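Local coordinates for CYTH domain-containing protein (Pyrococcus horikoshii, PDB 2DC4), which is of unknown function but belongs to the CYTH family, whose relatives, among them class IV adenylyl cyclases, typically bind triphosphate-containing ligands in a beta barrel, at residues G27-E32 and R47-T52; F36-P41 and L90-Q95; T58-L63 and F70-F75; R101-K106 and L114-K119. All blocks are in the same frame, centred on the assembly; numbering follows the deposited sequence.

All four contacts belong to one closed antiparallel barrel, and they illustrate how side-chain chemistry follows position in a fold. Interactions 1, 3 and 4 are hairpin pairings, each partly buried; interaction 2 is a surface contact between a loop and the start of strand 94-107. Interactions 1 and 4 lie edge to edge, since strand 24-36 also pairs with 94-107, and both set side-chain amides against arginines, with glutamates added in interaction 1. Interaction 3 mixes charged pairs with tyrosines that reach the second subunit. Interaction 2 shares strand 94-107 with interaction 4 but lies on the opposite side of the chain's centre, where aromatic packing and bridging waters take the place of the arginine-asparagine bond, again close to the second subunit.

Interaction 1 of 4, residues G27-E32 and R47-T52; sequences GIEEQE and RKINNT
Q31 lays its amide over R47 in the beta hairpin of strands 24-36 and 42-49, part of the CYTH barrel. The two flat groups are stacked with their planes 28° apart, and Q31 OE1 stands 3.4 Å from R47 CZ, over the centre of the guanidinium. The amide is held from outside the stack: its NE2 donates to E29 OE1 at 2.8 Å, and its OE1 accepts from K100, while R47 NE forms a salt bridge with D33. An alanine in place of Q31 would probably leave this face of the R47 guanidinium without its cover and both E29 OE1 and K100 short of a partner. Such a dense polar network is consistent with the charged interior of CYTH barrels. Beside it, I49 crosses E29, its CG2 lying 3.8 Å from E29 CB and its CD1 close to E29 OE1. E32 and K48 leave from the other side of the sheet, side by side and pointing the same way; K48 NZ reaches E32 OE2 at 3.2 Å from above the carboxylate plane, and E32 OE1 has a second salt bridge to K99. Their backbones form a hydrogen-bonded pair. Beyond the end of strand 42-49, N51 substitutes its side chain for a backbone partner. With CG between the backbone N and the carbonyl carbon (chi1 63°), its ND2 donates to I28 O at 2.8 Å, and its OD1 receives E30 N at 2.9 Å along an almost straight N-H...O line of 178°, the nitrogen sitting well above the plane of the amide carbonyl.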
# COMPACT_ATOMS: atom_id res chain seq x y z
N GLY A 27 9.56 -23.26 1.96
CA GLY A 27 9.05 -23.11 0.61
C GLY A 27 9.96 -22.28 -0.27
O GLY A 27 10.97 -21.74 0.18
N ILE A 28 9.59 -22.18 -1.55
CA ILE A 28 10.34 -21.40 -2.53
C ILE A 28 9.48 -20.22 -2.94
O ILE A 28 8.28 -20.37 -3.15
CB ILE A 28 10.66 -22.23 -3.79
CG1 ILE A 28 11.58 -23.39 -3.43
CG2 ILE A 28 11.30 -21.34 -4.86
CD1 ILE A 28 11.79 -24.37 -4.58
N GLU A 29 10.09 -19.04 -3.03
CA GLU A 29 9.37 -17.84 -3.46
C GLU A 29 10.05 -17.22 -4.67
O GLU A 29 11.24 -16.91 -4.62
CB GLU A 29 9.30 -16.80 -2.33
CG GLU A 29 8.44 -17.21 -1.14
CD GLU A 29 8.32 -16.13 -0.07
OE1 GLU A 29 9.04 -15.12 -0.16
OE2 GLU A 29 7.51 -16.31 0.86
N GLU A 30 9.31 -17.06 -5.76
CA GLU A 30 9.85 -16.44 -6.97
C GLU A 30 9.46 -14.98 -6.82
O GLU A 30 8.30 -14.61 -7.02
CB GLU A 30 9.22 -17.06 -8.22
CG GLU A 30 9.49 -18.56 -8.33
CD GLU A 30 8.98 -19.15 -9.63
OE1 GLU A 30 9.40 -18.68 -10.70
OE2 GLU A 30 8.16 -20.09 -9.57
N GLN A 31 10.44 -14.15 -6.47
CA GLN A 31 10.19 -12.74 -6.21
C GLN A 31 10.67 -11.75 -7.26
O GLN A 31 11.69 -11.96 -7.93
CB GLN A 31 10.83 -12.36 -4.87
CG GLN A 31 10.68 -13.41 -3.77
CD GLN A 31 11.38 -13.00 -2.49
OE1 GLN A 31 12.45 -12.39 -2.53
NE2 GLN A 31 10.79 -13.34 -1.35
N GLU A 32 9.93 -10.66 -7.38
CA GLU A 32 10.27 -9.59 -8.30
C GLU A 32 10.06 -8.31 -7.50
O GLU A 32 8.93 -8.01 -7.11
CB GLU A 32 9.36 -9.60 -9.53
CG GLU A 32 9.70 -8.52 -10.55
CD GLU A 32 8.83 -8.56 -11.79
OE1 GLU A 32 8.65 -9.67 -12.35
OE2 GLU A 32 8.33 -7.50 -12.21
N ARG A 47 7.13 -5.59 -3.79
CA ARG A 47 7.46 -6.98 -4.11
C ARG A 47 6.26 -7.80 -4.57
O ARG A 47 5.17 -7.69 -4.02
CB ARG A 47 8.07 -7.67 -2.89
CG ARG A 47 8.14 -9.19 -3.01
CD ARG A 47 8.97 -9.82 -1.89
NE ARG A 47 10.36 -9.39 -1.94
CZ ARG A 47 11.25 -9.59 -0.98
NH1 ARG A 47 10.89 -10.22 0.13
NH2 ARG A 47 12.49 -9.16 -1.12
N LYS A 48 6.50 -8.60 -5.60
CA LYS A 48 5.51 -9.53 -6.14
C LYS A 48 6.10 -10.93 -6.01
O LYS A 48 7.24 -11.17 -6.42
CB LYS A 48 5.24 -9.24 -7.62
CG LYS A 48 4.44 -7.98 -7.87
CD LYS A 48 4.24 -7.73 -9.36
CE LYS A 48 5.51 -7.25 -10.04
NZ LYS A 48 5.29 -6.88 -11.47
N ILE A 49 5.34 -11.85 -5.42
CA ILE A 49 5.79 -13.23 -5.29
C ILE A 49 4.89 -13.92 -6.30
O ILE A 49 3.74 -14.23 -6.03
CB ILE A 49 5.55 -13.78 -3.90
CG1 ILE A 49 6.14 -12.83 -2.86
CG2 ILE A 49 6.22 -15.16 -3.77
CD1 ILE A 49 5.98 -13.30 -1.42
N ASN A 50 5.44 -14.14 -7.48
CA ASN A 50 4.68 -14.71 -8.58
C ASN A 50 4.10 -16.11 -8.44
O ASN A 50 3.09 -16.42 -9.07
CB ASN A 50 5.52 -14.58 -9.84
CG ASN A 50 6.02 -13.17 -10.04
OD1 ASN A 50 5.29 -12.30 -10.52
ND2 ASN A 50 7.28 -12.93 -9.71
N ASN A 51 4.71 -16.95 -7.61
CA ASN A 51 4.20 -18.31 -7.44
C ASN A 51 3.22 -18.47 -6.28
O ASN A 51 2.59 -19.51 -6.13
CB ASN A 51 5.36 -19.30 -7.29
CG ASN A 51 6.18 -19.04 -6.04
OD1 ASN A 51 6.54 -17.90 -5.76
ND2 ASN A 51 6.49 -20.10 -5.30
N THR A 52 3.08 -17.43 -5.45
CA THR A 52 2.16 -17.51 -4.31
C THR A 52 1.01 -16.52 -4.42
O THR A 52 0.04 -16.60 -3.66
CB THR A 52 2.87 -17.25 -2.97
OG1 THR A 52 3.27 -15.88 -2.90
CG2 THR A 52 4.09 -18.15 -2.83

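Interaction 2 of 4, residues F36-P41 and L90-Q95; sequences FELPSP and LGFKVQ
F36 and V94 face each other as an antiparallel non-hydrogen-bonded pair, their CA atoms 4.5 Å apart, and next to them E37 N donates to K93 O at 2.9 Å, meeting the oxygen nearly head-on to its C=O bond. From this short pairing the side chains of F36 and V94 diverge, yet the phenyl ring remains close to the partner chain. Its CG lies anti to the carbonyl carbon (chi1 -74°), and the ring then offers CD1 to F92 CB at 3.8 Å, while its next carbon, CE1, meets V94 CG2. The side chains of F36 and F92 cross at about a right angle. The ring of F92 continues the apolar patch: L38 CD2 touches its CE1 at 3.4 Å, a tight fit, and E37 O approaches its edge near the ring plane. Water takes over where direct bonds stop. One molecule gives a hydrogen bond to E37 O at 2.6 Å and accepts one from K93 N at 2.9 Å, so the peptides are bridged beside the direct bond. Another accepts from L38 N and, weakly, from Q95 NE2; Q95 CB packs by E37 N. F36 and F92 both meet F87 of helix 80-89, and F92 also packs on F92 of the second subunit and L38 on L90 of that subunit. The helix closes at G91 in a Schellman motif, and the chain passes through F92 and K93 into strand 94-107. The contact is thus a helix-to-strand turn clasped by the loop after strand 24-36, at the dimer interface of a CYTH barrel.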
# COMPACT_ATOMS: atom_id res chain seq x y z
N PHE A 36 12.44 1.86 -5.43
CA PHE A 36 12.27 3.29 -5.67
C PHE A 36 13.35 4.02 -4.90
O PHE A 36 13.57 3.76 -3.72
CB PHE A 36 10.88 3.73 -5.21
CG PHE A 36 9.78 3.29 -6.13
CD1 PHE A 36 9.50 4.02 -7.27
CD2 PHE A 36 9.08 2.12 -5.88
CE1 PHE A 36 8.52 3.59 -8.17
CE2 PHE A 36 8.10 1.68 -6.76
CZ PHE A 36 7.82 2.41 -7.91
N GLU A 37 14.02 4.95 -5.57
CA GLU A 37 15.11 5.69 -4.96
C GLU A 37 14.71 6.65 -3.84
O GLU A 37 13.89 7.55 -4.02
CB GLU A 37 15.89 6.45 -6.04
CG GLU A 37 17.03 7.30 -5.50
CD GLU A 37 18.02 7.69 -6.58
OE1 GLU A 37 17.58 8.10 -7.68
OE2 GLU A 37 19.24 7.60 -6.33
N LEU A 38 15.30 6.42 -2.67
CA LEU A 38 15.06 7.25 -1.50
C LEU A 38 16.41 7.75 -1.03
O LEU A 38 17.45 7.20 -1.41
CB LEU A 38 14.44 6.43 -0.37
CG LEU A 38 13.02 5.89 -0.54
CD1 LEU A 38 12.60 5.18 0.74
CD2 LEU A 38 12.07 7.03 -0.86
N PRO A 39 16.43 8.80 -0.20
CA PRO A 39 17.72 9.30 0.27
C PRO A 39 18.33 8.27 1.21
O PRO A 39 17.62 7.54 1.89
CB PRO A 39 17.35 10.60 0.98
CG PRO A 39 15.98 10.30 1.51
CD PRO A 39 15.32 9.61 0.34
N SER A 40 19.66 8.20 1.23
CA SER A 40 20.35 7.25 2.10
C SER A 40 19.98 7.54 3.56
O SER A 40 19.79 8.69 3.94
CB SER A 40 21.86 7.38 1.92
OG SER A 40 22.55 6.50 2.80
N PRO A 41 19.86 6.49 4.38
CA PRO A 41 20.06 5.08 4.03
C PRO A 41 18.73 4.34 3.98
O PRO A 41 18.59 3.25 4.55
CB PRO A 41 20.92 4.58 5.17
CG PRO A 41 20.25 5.24 6.34
CD PRO A 41 19.92 6.65 5.85
N LEU A 90 3.75 9.78 -7.26
CA LEU A 90 4.11 10.58 -6.10
C LEU A 90 5.47 11.25 -6.31
O LEU A 90 5.93 12.00 -5.47
CB LEU A 90 4.13 9.73 -4.83
CG LEU A 90 2.76 9.24 -4.34
CD1 LEU A 90 2.92 8.37 -3.11
CD2 LEU A 90 1.88 10.45 -4.02
N GLY A 91 6.10 10.94 -7.44
CA GLY A 91 7.39 11.55 -7.74
C GLY A 91 8.62 10.69 -7.53
O GLY A 91 9.74 11.13 -7.79
N PHE A 92 8.43 9.46 -7.06
CA PHE A 92 9.56 8.57 -6.84
C PHE A 92 10.02 7.94 -8.15
O PHE A 92 9.21 7.64 -9.02
CB PHE A 92 9.17 7.48 -5.83
CG PHE A 92 8.89 8.01 -4.45
CD1 PHE A 92 9.94 8.42 -3.63
CD2 PHE A 92 7.59 8.13 -3.99
CE1 PHE A 92 9.68 8.94 -2.36
CE2 PHE A 92 7.32 8.64 -2.73
CZ PHE A 92 8.37 9.05 -1.91
N LYS A 93 11.33 7.76 -8.27
CA LYS A 93 11.91 7.18 -9.48
C LYS A 93 12.31 5.72 -9.25
O LYS A 93 12.79 5.37 -8.18
CB LYS A 93 13.16 7.98 -9.89
CG LYS A 93 12.91 9.46 -10.13
CD LYS A 93 12.14 9.70 -11.42
CE LYS A 93 12.04 11.18 -11.74
NZ LYS A 93 11.40 11.44 -13.06
N VAL A 94 12.09 4.89 -10.26
CA VAL A 94 12.45 3.48 -10.16
C VAL A 94 13.97 3.36 -10.13
O VAL A 94 14.67 3.84 -11.03
CB VAL A 94 11.91 2.65 -11.35
CG1 VAL A 94 12.44 1.23 -11.27
CG2 VAL A 94 10.39 2.64 -11.32
N GLN A 95 14.47 2.72 -9.09
CA GLN A 95 15.90 2.52 -8.88
C GLN A 95 16.40 1.27 -9.60
O GLN A 95 17.55 1.21 -10.04
CB GLN A 95 16.14 2.41 -7.37
CG GLN A 95 17.57 2.34 -6.92
CD GLN A 95 17.68 2.32 -5.41
OE1 GLN A 95 17.07 1.48 -4.74
NE2 GLN A 95 18.43 3.26 -4.86
O HOH W 1 15.15 1.89 -2.62
O HOH W 2 12.91 8.86 -6.07
O HOH W 3 16.88 4.02 -2.27

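Interaction 3 of 4, residues T58-L63 and F70-F75; sequences TYKEIL and FYELEF
Five successive antiparallel pairs, from T58 with E74 to I62 with F70, make up the beta hairpin of strands 54-62 and 69-76. The hydrogen-bonded pairs are Y59 with L73, closed by Y59 N to L73 O and L73 N to Y59 O at 2.8 Å each, and E61 with Y71. Between them K60 and E72 run side by side on one face. Both chains are extended, K60 with CG anti to the carbonyl carbon (chi1 -69°) and E72 with CG anti to the backbone N (chi1 177°), and it is K60 CE that lies against E72 OE2, at 3.2 Å; K60 NZ is 3.9 Å from the same oxygen, a long salt bridge. An alanine in place of E72 would probably cost K60 NZ a distant counter-charge, leaving it more dependent on E2, and take away the oxygen against which CE lies. Strand 69-76 also pairs with strand 2-8 of the CYTH barrel, where E2 and E4, part of the ExExK signature of the family, touch F70, and E2 forms a weak, long ion pair with K60. Farther along, T58 CG2 rests 3.3 Å from E74 OE2. On the other face the rings of Y59 and Y71 meet at their edges, Y59 CE2 being 4.4 Å from Y71 CD2. Their hydroxyls part company: Y59 OH bonds to K42, Y71 OH to E85 of the second subunit.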
# COMPACT_ATOMS: atom_id res chain seq x y z
N THR A 58 7.38 -2.60 0.95
CA THR A 58 8.35 -2.68 2.03
C THR A 58 9.25 -1.46 2.09
O THR A 58 9.76 -0.98 1.08
CB THR A 58 9.26 -3.92 1.88
OG1 THR A 58 10.08 -3.76 0.73
CG2 THR A 58 8.44 -5.20 1.75
N TYR A 59 9.42 -0.95 3.30
CA TYR A 59 10.26 0.21 3.58
C TYR A 59 11.32 -0.25 4.56
O TYR A 59 11.02 -0.95 5.52
CB TYR A 59 9.43 1.33 4.22
CG TYR A 59 10.25 2.48 4.78
CD1 TYR A 59 10.63 3.55 3.98
CD2 TYR A 59 10.62 2.50 6.12
CE1 TYR A 59 11.37 4.61 4.50
CE2 TYR A 59 11.37 3.55 6.65
CZ TYR A 59 11.73 4.61 5.84
OH TYR A 59 12.45 5.67 6.36
N LYS A 60 12.56 0.16 4.31
CA LYS A 60 13.65 -0.21 5.21
C LYS A 60 14.58 0.96 5.45
O LYS A 60 14.77 1.82 4.59
CB LYS A 60 14.47 -1.36 4.64
CG LYS A 60 13.77 -2.70 4.59
CD LYS A 60 14.75 -3.80 4.23
CE LYS A 60 14.08 -5.16 4.18
NZ LYS A 60 15.04 -6.26 3.88
N GLU A 61 15.15 0.98 6.64
CA GLU A 61 16.12 2.00 7.01
C GLU A 61 17.33 1.26 7.56
O GLU A 61 17.21 0.52 8.54
CB GLU A 61 15.54 2.93 8.08
CG GLU A 61 16.57 3.88 8.67
CD GLU A 61 15.94 4.97 9.51
OE1 GLU A 61 15.18 4.64 10.44
OE2 GLU A 61 16.22 6.16 9.23
N ILE A 62 18.48 1.45 6.92
CA ILE A 62 19.72 0.82 7.35
C ILE A 62 20.12 1.47 8.67
O ILE A 62 20.14 2.70 8.77
CB ILE A 62 20.86 1.05 6.35
CG1 ILE A 62 20.38 0.82 4.92
CG2 ILE A 62 22.04 0.15 6.69
CD1 ILE A 62 19.81 -0.55 4.67
N LEU A 63 20.45 0.66 9.67
CA LEU A 63 20.82 1.20 10.97
C LEU A 63 22.31 1.08 11.30
O LEU A 63 22.77 1.68 12.27
CB LEU A 63 20.00 0.50 12.06
CG LEU A 63 18.48 0.50 11.86
CD1 LEU A 63 17.82 -0.27 13.00
CD2 LEU A 63 17.96 1.92 11.79
N PHE A 70 18.48 -3.51 10.30
CA PHE A 70 17.49 -2.69 9.61
C PHE A 70 16.19 -2.52 10.37
O PHE A 70 15.82 -3.35 11.20
CB PHE A 70 17.08 -3.32 8.26
CG PHE A 70 18.21 -3.80 7.40
CD1 PHE A 70 18.95 -4.93 7.76
CD2 PHE A 70 18.49 -3.17 6.20
CE1 PHE A 70 19.95 -5.41 6.93
CE2 PHE A 70 19.49 -3.65 5.36
CZ PHE A 70 20.22 -4.77 5.73
N TYR A 71 15.50 -1.43 10.08
CA TYR A 71 14.18 -1.21 10.64
C TYR A 71 13.35 -1.56 9.41
O TYR A 71 13.61 -1.04 8.33
CB TYR A 71 13.91 0.25 10.99
CG TYR A 71 12.44 0.48 11.27
CD1 TYR A 71 11.83 -0.09 12.38
CD2 TYR A 71 11.64 1.20 10.38
CE1 TYR A 71 10.46 0.03 12.61
CE2 TYR A 71 10.27 1.33 10.59
CZ TYR A 71 9.69 0.74 11.70
OH TYR A 71 8.33 0.85 11.91
N GLU A 72 12.37 -2.44 9.56
CA GLU A 72 11.56 -2.82 8.42
C GLU A 72 10.07 -2.59 8.63
O GLU A 72 9.53 -2.93 9.68
CB GLU A 72 11.79 -4.29 8.06
CG GLU A 72 10.92 -4.78 6.91
CD GLU A 72 11.17 -6.24 6.56
OE1 GLU A 72 11.06 -7.10 7.46
OE2 GLU A 72 11.47 -6.52 5.38
N LEU A 73 9.43 -2.01 7.63
CA LEU A 73 8.00 -1.76 7.67
C LEU A 73 7.48 -2.44 6.42
O LEU A 73 7.77 -2.01 5.30
CB LEU A 73 7.71 -0.26 7.61
CG LEU A 73 6.23 0.15 7.53
CD1 LEU A 73 5.48 -0.36 8.76
CD2 LEU A 73 6.14 1.66 7.44
N GLU A 74 6.74 -3.53 6.61
CA GLU A 74 6.22 -4.28 5.48
C GLU A 74 4.77 -4.69 5.66
O GLU A 74 4.37 -5.16 6.73
CB GLU A 74 7.05 -5.55 5.27
CG GLU A 74 6.53 -6.47 4.17
CD GLU A 74 7.22 -7.81 4.15
OE1 GLU A 74 7.10 -8.56 5.15
OE2 GLU A 74 7.89 -8.13 3.15
N PHE A 75 3.98 -4.49 4.62
CA PHE A 75 2.58 -4.90 4.68
C PHE A 75 2.11 -5.36 3.32
O PHE A 75 2.60 -4.93 2.28
CB PHE A 75 1.69 -3.78 5.24
CG PHE A 75 1.73 -2.50 4.45
CD1 PHE A 75 0.86 -2.30 3.37
CD2 PHE A 75 2.60 -1.48 4.81
CE1 PHE A 75 0.87 -1.09 2.67
CE2 PHE A 75 2.61 -0.27 4.12
CZ PHE A 75 1.74 -0.07 3.04

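Interaction 4 of 4, residues R101-K106 and L114-K119; sequences RRWIYK and LNRVEK
R101 to W103 pair with L114 to R116 in antiparallel register, the two strands running 176° apart in direction. R101 with R116 and W103 with L114 are hydrogen-bonded pairs; W103 N to L114 O and L114 N to W103 O are both 2.8 Å. R102 with N115, between them, is a non-hydrogen-bonded pair and supplies its own bond through side chains. These lie side by side, and the R102 chain, bent at chi3 (-71°), places NE 2.8 Å from N115 OD1. The oxygen lies in the guanidinium plane and is met on a lone pair, although the two flat groups are turned 53° apart; the other end of the amide, ND2, donates to Y159. On the opposite face of the sheet W103 CZ3 packs on R116 CG at 3.6 Å, and W103 CB on L114 CB. R116 carries its charge away to D122 in a salt bridge. F11 on helix 11-21 meets W103 edge-to-face and R116 in a cation-pi contact, so this helix covers the face of W103, L114 and R116, while strand 24-36 flanks the hairpin through backbone bonds of R102 with E29 and I104 with G27.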
# COMPACT_ATOMS: atom_id res chain seq x y z
N ARG A 101 14.95 -16.20 -6.94
CA ARG A 101 14.21 -17.39 -6.55
C ARG A 101 14.78 -17.67 -5.16
O ARG A 101 15.97 -17.92 -5.01
CB ARG A 101 14.51 -18.54 -7.51
CG ARG A 101 13.48 -19.65 -7.47
CD ARG A 101 13.23 -20.19 -8.87
NE ARG A 101 12.05 -21.06 -8.93
CZ ARG A 101 12.03 -22.32 -8.50
NH1 ARG A 101 13.11 -22.87 -7.99
NH2 ARG A 101 10.91 -23.02 -8.60
N ARG A 102 13.92 -17.62 -4.14
CA ARG A 102 14.35 -17.82 -2.76
C ARG A 102 13.88 -19.12 -2.12
O ARG A 102 12.70 -19.46 -2.15
CB ARG A 102 13.88 -16.63 -1.92
CG ARG A 102 14.15 -16.76 -0.42
CD ARG A 102 13.65 -15.52 0.32
NE ARG A 102 14.49 -14.35 0.04
CZ ARG A 102 14.23 -13.12 0.47
NH1 ARG A 102 13.16 -12.87 1.21
NH2 ARG A 102 15.05 -12.12 0.16
N TRP A 103 14.84 -19.85 -1.54
CA TRP A 103 14.59 -21.09 -0.83
C TRP A 103 14.62 -20.71 0.65
O TRP A 103 15.64 -20.20 1.14
CB TRP A 103 15.71 -22.10 -1.11
CG TRP A 103 15.48 -22.95 -2.31
CD1 TRP A 103 15.09 -24.25 -2.32
CD2 TRP A 103 15.64 -22.56 -3.67
NE1 TRP A 103 15.00 -24.71 -3.61
CE2 TRP A 103 15.33 -23.69 -4.46
CE3 TRP A 103 16.02 -21.37 -4.31
CZ2 TRP A 103 15.38 -23.66 -5.86
CZ3 TRP A 103 16.08 -21.35 -5.70
CH2 TRP A 103 15.76 -22.49 -6.45
N ILE A 104 13.52 -20.93 1.35
CA ILE A 104 13.43 -20.57 2.76
C ILE A 104 13.47 -21.80 3.66
O ILE A 104 12.73 -22.76 3.43
CB ILE A 104 12.11 -19.80 3.05
CG1 ILE A 104 12.02 -18.58 2.13
CG2 ILE A 104 12.06 -19.37 4.52
CD1 ILE A 104 10.68 -17.84 2.19
N TYR A 105 14.35 -21.77 4.65
CA TYR A 105 14.49 -22.86 5.63
C TYR A 105 14.43 -22.22 7.01
O TYR A 105 14.84 -21.08 7.18
CB TYR A 105 15.83 -23.57 5.48
CG TYR A 105 15.99 -24.33 4.19
CD1 TYR A 105 15.72 -25.70 4.12
CD2 TYR A 105 16.46 -23.69 3.04
CE1 TYR A 105 15.91 -26.41 2.93
CE2 TYR A 105 16.64 -24.38 1.86
CZ TYR A 105 16.38 -25.74 1.81
OH TYR A 105 16.61 -26.43 0.64
N LYS A 106 13.94 -22.96 8.00
CA LYS A 106 13.84 -22.43 9.35
C LYS A 106 14.48 -23.38 10.37
O LYS A 106 14.37 -24.60 10.25
CB LYS A 106 12.37 -22.20 9.72
CG LYS A 106 11.65 -21.21 8.81
CD LYS A 106 11.53 -19.84 9.44
CE LYS A 106 10.47 -19.84 10.54
NZ LYS A 106 10.33 -18.50 11.19
N LEU A 114 18.04 -18.69 1.00
CA LEU A 114 19.02 -19.02 -0.04
C LEU A 114 18.48 -18.43 -1.33
O LEU A 114 17.48 -18.91 -1.87
CB LEU A 114 19.18 -20.54 -0.15
CG LEU A 114 20.21 -21.06 -1.14
CD1 LEU A 114 21.55 -20.34 -0.92
CD2 LEU A 114 20.37 -22.56 -0.96
N ASN A 115 19.16 -17.41 -1.82
CA ASN A 115 18.72 -16.69 -3.01
C ASN A 115 19.52 -16.87 -4.28
O ASN A 115 20.74 -16.74 -4.28
CB ASN A 115 18.68 -15.20 -2.71
CG ASN A 115 17.84 -14.87 -1.51
OD1 ASN A 115 16.64 -15.15 -1.50
ND2 ASN A 115 18.45 -14.27 -0.50
N ARG A 116 18.81 -17.16 -5.38
CA ARG A 116 19.46 -17.25 -6.68
C ARG A 116 18.96 -15.97 -7.33
O ARG A 116 17.83 -15.89 -7.80
CB ARG A 116 18.98 -18.49 -7.44
CG ARG A 116 19.16 -19.77 -6.63
CD ARG A 116 19.45 -20.97 -7.50
NE ARG A 116 20.82 -20.96 -7.98
CZ ARG A 116 21.36 -21.93 -8.72
NH1 ARG A 116 20.63 -22.97 -9.08
NH2 ARG A 116 22.63 -21.85 -9.09
N VAL A 117 19.82 -14.96 -7.33
CA VAL A 117 19.48 -13.61 -7.82
C VAL A 117 19.90 -13.37 -9.27
O VAL A 117 21.07 -13.44 -9.65
CB VAL A 117 20.16 -12.56 -6.94
CG1 VAL A 117 19.67 -11.17 -7.35
CG2 VAL A 117 19.84 -12.80 -5.49
N GLU A 118 18.87 -13.10 -10.13
CA GLU A 118 19.14 -12.78 -11.52
C GLU A 118 20.15 -11.61 -11.65
O GLU A 118 20.06 -10.59 -10.96
CB GLU A 118 17.80 -12.44 -12.22
CG GLU A 118 16.96 -13.70 -12.53
CD GLU A 118 15.79 -13.37 -13.45
OE1 GLU A 118 14.76 -14.03 -13.35
OE2 GLU A 118 15.95 -12.53 -14.34
N LYS A 119 21.19 -11.82 -12.50
CA LYS A 119 22.19 -10.78 -12.77
C LYS A 119 23.04 -10.40 -11.54
O LYS A 119 23.65 -9.35 -11.49
CB LYS A 119 21.47 -9.53 -13.29
CG LYS A 119 20.73 -9.79 -14.60
CD LYS A 119 20.04 -8.55 -15.16
CE LYS A 119 19.24 -8.86 -16.43
NZ LYS A 119 18.54 -7.65 -16.88